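Local structure of gdp-l-fucose synthetase (Naegleria fowleri, 6AQZ) at residues Ala10-Glu13 / Val14-Pro18; Phe36-Ala39 / Val40-Ile43; Val99-Trp102 / Leu103-Asn107; Glu269-Ile272 / Gly273-Ala276. The protein probably catalyses the NADPH-dependent epimerisation and reduction of GDP-4-keto-6-deoxy-D-mannose to GDP-L-fucose, and binds NADP. One frame throughout, in Å; residues are numbered along the deposited sequence.

Interaction 1 (Ala10-Glu13 / Val14-Pro18); sequences AQRE and VSDQP
R12 and D16, four residues apart in an irregular loop, close a bend of the chain with a salt bridge between their side chains. NH1 of R12 donates to OD1 of D16 over 2.7 Å, with an N-H...O angle of 159°. The oxygen lies practically in the guanidinium plane and is met nearly end-on to its C-O bond, while the carboxylate is turned about 30° against the guanidinium.

The arginine gets there by folding: CG stands beside the backbone N, and a bend at chi3 (-60°) carries the head back over the residues that follow. The guanidinium lies alongside V14, whose carbonyl oxygen sits over one guanidinium face, towards the rim, and whose CG2 comes to 3.7 Å from NH2 of R12. Further along, OG of S15 lies 2.9 Å from O of Q17, above the carbonyl plane; it is within hydrogen-bonding reach of N253 O as well, and its one proton can be shared between them.

E13 turns away to a salt bridge with R311, and V14 packs on W249. The R12-D16 pair thus closes a surface turn in the N-terminal segment, which packs on helix 240-253 ahead of the first strand, 26-30, of the Rossmann fold.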
loop_
_atom_site.group_PDB
_atom_site.type_symbol
_atom_site.label_atom_id
_atom_site.label_comp_id
_atom_site.label_asym_id
_atom_site.label_seq_id
_atom_site.Cartn_x
_atom_site.Cartn_y
_atom_site.Cartn_z
ATOM N N ALA A 10 10.952 -15.284 -21.434
ATOM C CA ALA A 10 11.921 -16.375 -21.517
ATOM C C ALA A 10 11.521 -17.613 -20.700
ATOM O O ALA A 10 11.549 -18.735 -21.215
ATOM C CB ALA A 10 13.292 -15.865 -21.079
ATOM N N GLN A 11 11.166 -17.437 -19.435
ATOM C CA GLN A 11 10.903 -18.551 -18.529
ATOM C C GLN A 11 9.448 -18.996 -18.583
ATOM O O GLN A 11 8.544 -18.169 -18.712
ATOM C CB GLN A 11 11.251 -18.161 -17.094
ATOM C CG GLN A 11 12.658 -17.646 -16.924
ATOM C CD GLN A 11 13.696 -18.730 -17.126
ATOM O OE1 GLN A 11 13.639 -19.787 -16.494
ATOM N NE2 GLN A 11 14.650 -18.477 -18.011
ATOM N N ARG A 12 9.229 -20.311 -18.480
ATOM C CA ARG A 12 7.876 -20.815 -18.306
ATOM C C ARG A 12 7.441 -20.565 -16.861
ATOM O O ARG A 12 8.209 -20.060 -16.046
ATOM C CB ARG A 12 7.814 -22.295 -18.707
ATOM C CG ARG A 12 8.017 -22.518 -20.215
ATOM C CD ARG A 12 7.681 -23.934 -20.706
ATOM N NE ARG A 12 8.502 -24.945 -20.039
ATOM C CZ ARG A 12 8.034 -25.842 -19.175
ATOM N NH1 ARG A 12 8.861 -26.691 -18.597
ATOM N NH2 ARG A 12 6.744 -25.898 -18.895
ATOM N N GLU A 13 6.188 -20.890 -16.541
ATOM C CA GLU A 13 5.728 -20.746 -15.150
ATOM C C GLU A 13 6.419 -21.735 -14.212
ATOM O O GLU A 13 6.602 -21.440 -13.024
ATOM C CB GLU A 13 4.209 -20.914 -15.056
ATOM C CG GLU A 13 3.403 -19.739 -15.622
ATOM C CD GLU A 13 1.974 -20.126 -16.050
ATOM O OE1 GLU A 13 1.006 -19.530 -15.521
ATOM O OE2 GLU A 13 1.817 -21.037 -16.907
ATOM N N VAL A 14 6.812 -22.897 -14.716
ATOM C CA VAL A 14 7.454 -23.926 -13.912
ATOM C C VAL A 14 8.831 -24.273 -14.465
ATOM O O VAL A 14 9.084 -24.190 -15.671
ATOM C CB VAL A 14 6.570 -25.203 -13.832
ATOM C CG1 VAL A 14 5.263 -24.891 -13.127
ATOM C CG2 VAL A 14 6.284 -25.739 -15.215
ATOM N N SER A 15 9.734 -24.645 -13.559
ATOM C CA SER A 15 11.029 -25.186 -13.956
ATOM C C SER A 15 10.843 -26.515 -14.691
ATOM O O SER A 15 9.791 -27.146 -14.616
ATOM C CB SER A 15 11.927 -25.359 -12.735
ATOM O OG SER A 15 11.237 -26.067 -11.701
ATOM N N ASP A 16 11.826 -26.872 -15.518
ATOM C CA ASP A 16 11.746 -28.146 -16.231
ATOM C C ASP A 16 11.749 -29.316 -15.268
ATOM O O ASP A 16 10.983 -30.271 -15.433
ATOM C CB ASP A 16 12.899 -28.284 -17.218
ATOM C CG ASP A 16 12.621 -27.579 -18.524
ATOM O OD1 ASP A 16 11.536 -26.960 -18.655
ATOM O OD2 ASP A 16 13.488 -27.643 -19.412
ATOM N N GLN A 17 12.602 -29.252 -14.252
ATOM C CA GLN A 17 12.664 -30.250 -13.205
ATOM C C GLN A 17 12.546 -29.530 -11.875
ATOM O O GLN A 17 12.979 -28.373 -11.745
ATOM C CB GLN A 17 13.975 -31.058 -13.261
ATOM N N PRO A 18 11.958 -30.178 -10.875
ATOM C CA PRO A 18 11.824 -29.531 -9.568
ATOM C C PRO A 18 13.186 -29.341 -8.938
ATOM O O PRO A 18 14.092 -30.166 -9.103
ATOM C CB PRO A 18 10.980 -30.526 -8.762
ATOM C CG PRO A 18 11.296 -31.858 -9.376
ATOM C CD PRO A 18 11.454 -31.561 -10.865
#

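Interaction 2 (Phe36-Ala39 / Val40-Ile43); sequences FGKA and VEHI. With NAP (NADP nicotinamide-adenine-dinucleotide phosphate), chain G.
F36 links V40 to the cofactor, its backbone being bonded on both sides, at N and at O. Its N-H gives a hydrogen bond to O1N of NADP, with N and O1N 3.1 Å apart and an N-H...O angle of 161°, while its carbonyl O receives V40 N, also at 3.1 Å. With CG anti to the backbone N (chi1 -155°), the phenyl ring turns its edge towards the ribose of the nicotinamide half, CD2 lying 4.0 Å from O4D of NADP. CG2 of V40 approaches the same ring obliquely, at 4.4 Å from CD1.

In the next shell the helical bonds repeat: E41 N to G37 O, H42 N to K38 O, and I43 N to A39 O at 3.0 Å. On the outer side K38 and E41 run side by side. The lysine is folded at chi2 and chi3, the glutamate is stretched out, and they form a salt bridge in which NZ of K38 hydrogen-bonds the syn lone pair of E41 OE1 at 3.2 Å.

Farther out, A243 and L247 of helix 240-253 pack on the F36 ring, V40 leans on F55 of strand 52-55, and the H42 ring stacks with that of H241. T33 OG1 and L35 N also bond NADP. The diphosphate meets the F36 N-H, and probably that of L35, at the start of helix 35-46, whose dipole would probably favour the negative charge, as in other glycine-rich Rossmann turns.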
loop_
_atom_site.group_PDB
_atom_site.type_symbol
_atom_site.label_atom_id
_atom_site.label_comp_id
_atom_site.label_asym_id
_atom_site.label_seq_id
_atom_site.Cartn_x
_atom_site.Cartn_y
_atom_site.Cartn_z
ATOM N N PHE A 36 -0.793 -22.903 9.181
ATOM C CA PHE A 36 -0.148 -23.261 7.917
ATOM C C PHE A 36 1.261 -23.785 8.168
ATOM O O PHE A 36 1.661 -24.820 7.613
ATOM C CB PHE A 36 -0.142 -22.035 6.978
ATOM C CG PHE A 36 -0.076 -22.356 5.477
ATOM C CD1 PHE A 36 0.108 -23.655 5.012
ATOM C CD2 PHE A 36 -0.192 -21.338 4.547
ATOM C CE1 PHE A 36 0.174 -23.927 3.662
ATOM C CE2 PHE A 36 -0.131 -21.599 3.160
ATOM C CZ PHE A 36 0.061 -22.891 2.724
ATOM N N GLY A 37 1.999 -23.119 9.060
ATOM C CA GLY A 37 3.373 -23.511 9.326
ATOM C C GLY A 37 3.509 -24.925 9.866
ATOM O O GLY A 37 4.405 -25.670 9.450
ATOM N N LYS A 38 2.649 -25.299 10.839
ATOM C CA LYS A 38 2.705 -26.645 11.416
ATOM C C LYS A 38 2.377 -27.698 10.366
ATOM O O LYS A 38 2.898 -28.813 10.418
ATOM C CB LYS A 38 1.745 -26.766 12.606
ATOM C CG LYS A 38 2.123 -25.869 13.792
ATOM C CD LYS A 38 3.453 -26.229 14.421
ATOM C CE LYS A 38 3.277 -27.338 15.438
ATOM N NZ LYS A 38 4.539 -27.588 16.169
ATOM N N ALA A 39 1.496 -27.369 9.417
ATOM C CA ALA A 39 1.207 -28.301 8.337
ATOM C C ALA A 39 2.444 -28.532 7.468
ATOM O O ALA A 39 2.787 -29.680 7.156
ATOM C CB ALA A 39 0.039 -27.779 7.512
ATOM N N VAL A 40 3.159 -27.456 7.117
ATOM C CA VAL A 40 4.402 -27.615 6.369
ATOM C C VAL A 40 5.382 -28.482 7.153
ATOM O O VAL A 40 6.017 -29.387 6.595
ATOM C CB VAL A 40 4.999 -26.239 6.013
ATOM C CG1 VAL A 40 6.386 -26.397 5.411
ATOM C CG2 VAL A 40 4.083 -25.493 5.053
ATOM N N GLU A 41 5.507 -28.233 8.459
ATOM C CA GLU A 41 6.416 -29.022 9.291
ATOM C C GLU A 41 6.028 -30.503 9.293
ATOM O O GLU A 41 6.894 -31.386 9.302
ATOM C CB GLU A 41 6.427 -28.468 10.715
ATOM C CG GLU A 41 7.342 -29.227 11.669
ATOM C CD GLU A 41 7.261 -28.730 13.102
ATOM O OE1 GLU A 41 6.201 -28.203 13.519
ATOM O OE2 GLU A 41 8.279 -28.850 13.808
ATOM N N HIS A 42 4.726 -30.790 9.294
ATOM C CA HIS A 42 4.254 -32.166 9.251
ATOM C C HIS A 42 4.602 -32.834 7.915
ATOM O O HIS A 42 5.090 -33.966 7.890
ATOM C CB HIS A 42 2.753 -32.191 9.524
ATOM C CG HIS A 42 2.128 -33.540 9.354
ATOM N ND1 HIS A 42 1.282 -33.839 8.308
ATOM C CD2 HIS A 42 2.231 -34.672 10.092
ATOM C CE1 HIS A 42 0.892 -35.099 8.407
ATOM N NE2 HIS A 42 1.452 -35.625 9.482
ATOM N N ILE A 43 4.351 -32.156 6.791
ATOM C CA ILE A 43 4.667 -32.745 5.493
ATOM C C ILE A 43 6.173 -32.938 5.343
ATOM O O ILE A 43 6.638 -34.002 4.916
ATOM C CB ILE A 43 4.094 -31.876 4.361
ATOM C CG1 ILE A 43 2.569 -31.879 4.428
ATOM C CG2 ILE A 43 4.624 -32.349 2.987
ATOM C CD1 ILE A 43 1.995 -33.277 4.426
HETATM P PA NAP G . -1.697 -18.326 12.476
HETATM O O1A NAP G . -2.404 -17.225 13.206
HETATM O O2A NAP G . -2.129 -19.762 12.608
HETATM O O5B NAP G . -0.074 -18.296 12.784
HETATM C C5B NAP G . 0.410 -17.091 12.302
HETATM C C4B NAP G . 1.946 -17.115 12.530
HETATM O O4B NAP G . 2.503 -15.777 12.473
HETATM C C3B NAP G . 2.325 -17.768 13.920
HETATM O O3B NAP G . 3.500 -18.522 13.788
HETATM C C2B NAP G . 2.714 -16.532 14.745
HETATM O O2B NAP G . 3.686 -16.751 15.631
HETATM C C1B NAP G . 3.395 -15.698 13.577
HETATM N N9A NAP G . 3.580 -14.300 13.947
HETATM C C8A NAP G . 2.604 -13.339 14.114
HETATM N N7A NAP G . 3.102 -12.128 14.453
HETATM C C5A NAP G . 4.470 -12.332 14.520
HETATM C C6A NAP G . 5.514 -11.464 14.827
HETATM N N6A NAP G . 5.251 -10.127 15.127
HETATM N N1A NAP G . 6.803 -11.883 14.807
HETATM C C2A NAP G . 6.964 -13.201 14.486
HETATM N N3A NAP G . 6.061 -14.157 14.181
HETATM C C4A NAP G . 4.794 -13.679 14.199
HETATM O O3 NAP G . -1.900 -17.779 10.912
HETATM P PN NAP G . -2.032 -18.947 9.838
HETATM O O1N NAP G . -0.911 -19.914 9.856
HETATM O O2N NAP G . -3.464 -19.358 9.577
HETATM O O5D NAP G . -1.728 -18.117 8.328
HETATM C C5D NAP G . -0.398 -17.855 8.117
HETATM C C4D NAP G . -0.365 -17.235 6.739
HETATM O O4D NAP G . -1.410 -17.844 5.961
HETATM C C3D NAP G . -0.755 -15.687 6.885
HETATM O O3D NAP G . 0.051 -14.929 6.051
HETATM C C2D NAP G . -2.236 -15.660 6.445
HETATM O O2D NAP G . -2.604 -14.520 5.771
HETATM C C1D NAP G . -2.250 -16.831 5.419
HETATM N N1N NAP G . -3.646 -17.309 5.199
HETATM C C2N NAP G . -4.336 -18.060 6.153
HETATM C C3N NAP G . -5.639 -18.451 5.923
HETATM C C7N NAP G . -6.369 -19.245 6.963
HETATM O O7N NAP G . -7.570 -19.549 6.857
HETATM N N7N NAP G . -5.683 -19.659 8.110
HETATM C C4N NAP G . -6.367 -18.100 4.683
HETATM C C5N NAP G . -5.556 -17.283 3.730
HETATM C C6N NAP G . -4.294 -16.937 3.994
HETATM P P2B NAP G . 3.162 -17.283 17.329
HETATM O O1X NAP G . 2.624 -18.643 17.003
HETATM O O2X NAP G . 4.515 -17.227 18.043
HETATM O O3X NAP G . 2.168 -16.205 17.644
#

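Interaction 3 (Val99-Trp102 / Leu103-Asn107); sequences VSFW and LDNVN
On helix 98-118, the crossover of the beta-alpha-beta unit between strands 80-83 and 123-127, W102 and V106 meet one turn apart. A chi1 of 171° swings CG of W102 opposite the backbone N, and the indole lies forward along the helix, toward V106, which sits on one of its faces. CG1 of V106 makes a CH-pi contact with the five-membered ring of W102, 4.0 Å from its centroid and 24° off the normal; CG2 rests on the benzo part, 3.7 Å from CZ2. L103 crosses the indole at about a right angle, with CD2 3.5 Å from CD1 of W102. Its other methyl, CD1, lies 3.6 Å from CG1 of V99, and those two side chains run alongside each other.

A polar strip follows another side. ND2 of N105 returns to O of F101 at 3.0 Å, on a lone pair in the carbonyl plane, with the oxygen almost in the amide plane. The same ND2 also bonds F87 O, so two carbonyls fix the rotation of the amide. D104 is joined to S100 through two waters: one donates to OD2 of D104 at 2.8 Å, the other to OD1, and both are weakly bonded to S100 OG. OD2 of D104 also has a salt bridge to R64.

W102 NE1 donates to N110 of the second subunit, and its ring meets W171 of that subunit, while V99 packs on Y172 there. This is consistent with the four-helix interface through which extended short-chain dehydrogenase/reductase enzymes form dimers.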
loop_
_atom_site.group_PDB
_atom_site.type_symbol
_atom_site.label_atom_id
_atom_site.label_comp_id
_atom_site.label_asym_id
_atom_site.label_seq_id
_atom_site.Cartn_x
_atom_site.Cartn_y
_atom_site.Cartn_z
ATOM N N VAL A 99 -5.119 0.823 12.075
ATOM C CA VAL A 99 -3.741 1.315 12.074
ATOM C C VAL A 99 -2.760 0.177 12.308
ATOM O O VAL A 99 -1.809 -0.017 11.539
ATOM C CB VAL A 99 -3.584 2.417 13.140
ATOM C CG1 VAL A 99 -2.145 2.630 13.505
ATOM C CG2 VAL A 99 -4.151 3.722 12.627
ATOM N N SER A 100 -3.029 -0.651 13.321
ATOM C CA SER A 100 -2.103 -1.733 13.642
ATOM C C SER A 100 -2.043 -2.772 12.520
ATOM O O SER A 100 -0.959 -3.249 12.162
ATOM C CB SER A 100 -2.515 -2.369 14.961
ATOM O OG SER A 100 -2.148 -1.548 16.045
ATOM N N PHE A 101 -3.187 -3.109 11.922
ATOM C CA PHE A 101 -3.165 -4.083 10.836
ATOM C C PHE A 101 -2.322 -3.602 9.664
ATOM O O PHE A 101 -1.739 -4.428 8.946
ATOM C CB PHE A 101 -4.577 -4.404 10.359
ATOM C CG PHE A 101 -5.313 -5.380 11.232
ATOM C CD1 PHE A 101 -5.188 -6.744 11.021
ATOM C CD2 PHE A 101 -6.149 -4.939 12.240
ATOM C CE1 PHE A 101 -5.875 -7.667 11.832
ATOM C CE2 PHE A 101 -6.839 -5.839 13.039
ATOM C CZ PHE A 101 -6.700 -7.203 12.838
ATOM N N TRP A 102 -2.291 -2.283 9.406
ATOM C CA TRP A 102 -1.400 -1.778 8.367
ATOM C C TRP A 102 0.056 -1.833 8.829
ATOM O O TRP A 102 0.899 -2.478 8.198
ATOM C CB TRP A 102 -1.773 -0.350 7.958
ATOM C CG TRP A 102 -0.727 0.235 7.067
ATOM C CD1 TRP A 102 0.182 1.191 7.396
ATOM C CD2 TRP A 102 -0.437 -0.156 5.714
ATOM N NE1 TRP A 102 1.010 1.433 6.334
ATOM C CE2 TRP A 102 0.656 0.622 5.285
ATOM C CE3 TRP A 102 -1.014 -1.072 4.821
ATOM C CZ2 TRP A 102 1.191 0.534 3.982
ATOM C CZ3 TRP A 102 -0.462 -1.195 3.548
ATOM C CH2 TRP A 102 0.624 -0.378 3.131
ATOM N N LEU A 103 0.360 -1.186 9.961
ATOM C CA LEU A 103 1.750 -1.022 10.390
ATOM C C LEU A 103 2.414 -2.360 10.690
ATOM O O LEU A 103 3.522 -2.627 10.208
ATOM C CB LEU A 103 1.834 -0.118 11.627
ATOM C CG LEU A 103 1.313 1.303 11.433
ATOM C CD1 LEU A 103 1.350 2.115 12.714
ATOM C CD2 LEU A 103 2.091 1.943 10.285
ATOM N N ASP A 104 1.758 -3.208 11.499
ATOM C CA ASP A 104 2.373 -4.475 11.887
ATOM C C ASP A 104 2.675 -5.329 10.678
ATOM O O ASP A 104 3.746 -5.946 10.592
ATOM C CB ASP A 104 1.465 -5.243 12.836
ATOM C CG ASP A 104 1.375 -4.598 14.192
ATOM O OD1 ASP A 104 2.056 -3.568 14.404
ATOM O OD2 ASP A 104 0.648 -5.134 15.044
ATOM N N ASN A 105 1.745 -5.375 9.725
ATOM C CA ASN A 105 1.945 -6.199 8.547
ATOM C C ASN A 105 2.930 -5.567 7.567
ATOM O O ASN A 105 3.824 -6.260 7.063
ATOM C CB ASN A 105 0.593 -6.519 7.905
ATOM C CG ASN A 105 -0.127 -7.643 8.652
ATOM O OD1 ASN A 105 0.387 -8.750 8.699
ATOM N ND2 ASN A 105 -1.299 -7.356 9.265
ATOM N N VAL A 106 2.826 -4.261 7.301
ATOM C CA VAL A 106 3.719 -3.722 6.287
ATOM C C VAL A 106 5.158 -3.696 6.816
ATOM O O VAL A 106 6.111 -3.901 6.048
ATOM C CB VAL A 106 3.251 -2.339 5.782
ATOM C CG1 VAL A 106 3.641 -1.175 6.764
ATOM C CG2 VAL A 106 3.804 -2.116 4.388
ATOM N N ASN A 107 5.343 -3.510 8.132
ATOM C CA ASN A 107 6.688 -3.534 8.706
ATOM C C ASN A 107 7.290 -4.930 8.633
ATOM O O ASN A 107 8.423 -5.117 8.170
ATOM C CB ASN A 107 6.635 -3.049 10.146
ATOM C CG ASN A 107 6.501 -1.541 10.235
ATOM O OD1 ASN A 107 7.000 -0.827 9.374
ATOM N ND2 ASN A 107 5.808 -1.053 11.258
HETATM O O HOH W 1 -1.258 -4.509 17.022
HETATM O O HOH W 2 1.199 -0.863 15.657
#

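Interaction 4 (Glu269-Ile272 / Gly273-Ala276); sequences EKSI and GQVA
S271 and Q274 bind each other twice, each through its backbone N-H and the other's side chain. Q274 N donates to S271 OG at 2.9 Å; in return S271 N donates to Q274 OE1 at 2.8 Å, almost straight at 176° and tilted from the amide plane. The serine oxygen is held between its own backbone N and carbonyl carbon (chi1 87°), which turns it towards the N-H of Q274, and it has a weak further bond to G231 O. Beyond CG the glutamine chain is fully extended, which lets its amide reach back to the residue before the helix.

Two ordinary helical bonds complete the turn: V275 N to S271 O, and A276 N to I272 O, both 3.0 Å.

Apolar contact is lighter: CB of K270 touches CG2 of V275 at 3.9 Å. F321 packs on K270 and V275, and V227 of strand 225-228 on I272 and A276. Against a polar group, the lysine chain passes the Q274 amide at about a right angle, with CD 3.9 Å from OE1.

With S271 as N-cap, the reciprocal pair is a capping box, the classic start of a helix, here where strand 270-271 passes into helix 272-283.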
loop_
_atom_site.group_PDB
_atom_site.type_symbol
_atom_site.label_atom_id
_atom_site.label_comp_id
_atom_site.label_asym_id
_atom_site.label_seq_id
_atom_site.Cartn_x
_atom_site.Cartn_y
_atom_site.Cartn_z
ATOM N N GLU A 269 -16.938 -27.110 -3.226
ATOM C CA GLU A 269 -17.429 -26.148 -2.246
ATOM C C GLU A 269 -18.508 -26.790 -1.363
ATOM O O GLU A 269 -19.416 -27.464 -1.858
ATOM C CB GLU A 269 -17.963 -24.904 -2.948
ATOM C CG GLU A 269 -19.253 -25.133 -3.715
ATOM C CD GLU A 269 -19.520 -24.037 -4.712
ATOM O OE1 GLU A 269 -18.792 -23.013 -4.669
ATOM O OE2 GLU A 269 -20.447 -24.207 -5.536
ATOM N N LYS A 270 -18.335 -26.702 -0.054
ATOM C CA LYS A 270 -19.326 -27.206 0.890
ATOM C C LYS A 270 -20.203 -26.079 1.453
ATOM O O LYS A 270 -19.756 -24.943 1.623
ATOM C CB LYS A 270 -18.637 -27.973 2.021
ATOM C CG LYS A 270 -17.862 -29.222 1.565
ATOM C CD LYS A 270 -18.718 -30.156 0.721
ATOM C CE LYS A 270 -18.108 -31.564 0.608
ATOM N NZ LYS A 270 -17.283 -31.790 -0.623
ATOM N N SER A 271 -21.461 -26.398 1.744
ATOM C CA SER A 271 -22.274 -25.410 2.432
ATOM C C SER A 271 -21.877 -25.351 3.907
ATOM O O SER A 271 -21.297 -26.287 4.463
ATOM C CB SER A 271 -23.756 -25.746 2.303
ATOM O OG SER A 271 -24.161 -26.627 3.326
ATOM N N ILE A 272 -22.204 -24.236 4.552
ATOM C CA ILE A 272 -21.821 -24.083 5.952
ATOM C C ILE A 272 -22.496 -25.148 6.813
ATOM O O ILE A 272 -21.906 -25.653 7.775
ATOM C CB ILE A 272 -22.104 -22.649 6.429
ATOM C CG1 ILE A 272 -20.905 -21.765 6.083
ATOM C CG2 ILE A 272 -22.362 -22.604 7.937
ATOM C CD1 ILE A 272 -21.177 -20.260 6.211
ATOM N N GLY A 273 -23.749 -25.483 6.497
ATOM C CA GLY A 273 -24.408 -26.581 7.176
ATOM C C GLY A 273 -23.745 -27.920 6.916
ATOM O O GLY A 273 -23.623 -28.745 7.824
ATOM N N GLN A 274 -23.308 -28.156 5.672
ATOM C CA GLN A 274 -22.610 -29.402 5.354
ATOM C C GLN A 274 -21.349 -29.554 6.194
ATOM O O GLN A 274 -21.042 -30.651 6.678
ATOM C CB GLN A 274 -22.232 -29.437 3.875
ATOM C CG GLN A 274 -23.263 -29.989 2.934
ATOM C CD GLN A 274 -22.775 -29.969 1.488
ATOM O OE1 GLN A 274 -22.458 -28.911 0.936
ATOM N NE2 GLN A 274 -22.701 -31.143 0.877
ATOM N N VAL A 275 -20.609 -28.461 6.373
ATOM C CA VAL A 275 -19.430 -28.477 7.227
ATOM C C VAL A 275 -19.836 -28.794 8.660
ATOM O O VAL A 275 -19.232 -29.638 9.332
ATOM C CB VAL A 275 -18.698 -27.124 7.120
ATOM C CG1 VAL A 275 -17.577 -27.018 8.135
ATOM C CG2 VAL A 275 -18.170 -26.912 5.695
ATOM N N ALA A 276 -20.901 -28.144 9.131
ATOM C CA ALA A 276 -21.381 -28.357 10.488
ATOM C C ALA A 276 -21.799 -29.812 10.714
ATOM O O ALA A 276 -21.545 -30.374 11.786
ATOM C CB ALA A 276 -22.532 -27.392 10.771
#

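Overall arrangement
The four contacts follow one another along the chain and none touches another. Interactions 2 and 3 lie on the crossover helices 35-46 and 98-118 of the Rossmann fold, which flank the parallel part of the main sheet; their centres are 25 Å apart. Interaction 2 meets NADP through F36; interaction 3 packs on the second subunit, with the D104 side chain about 7 Å from the cofactor. Interaction 1, in the loop before strand 26-30, is 25 Å from interaction 2 between centres. Interaction 4 starts helix 272-283 after strand 270-271, which pairs antiparallel with 234-239; its centre is 37 Å from that of interaction 1. Together they sample surface loop, cofactor site, interface and helix cap.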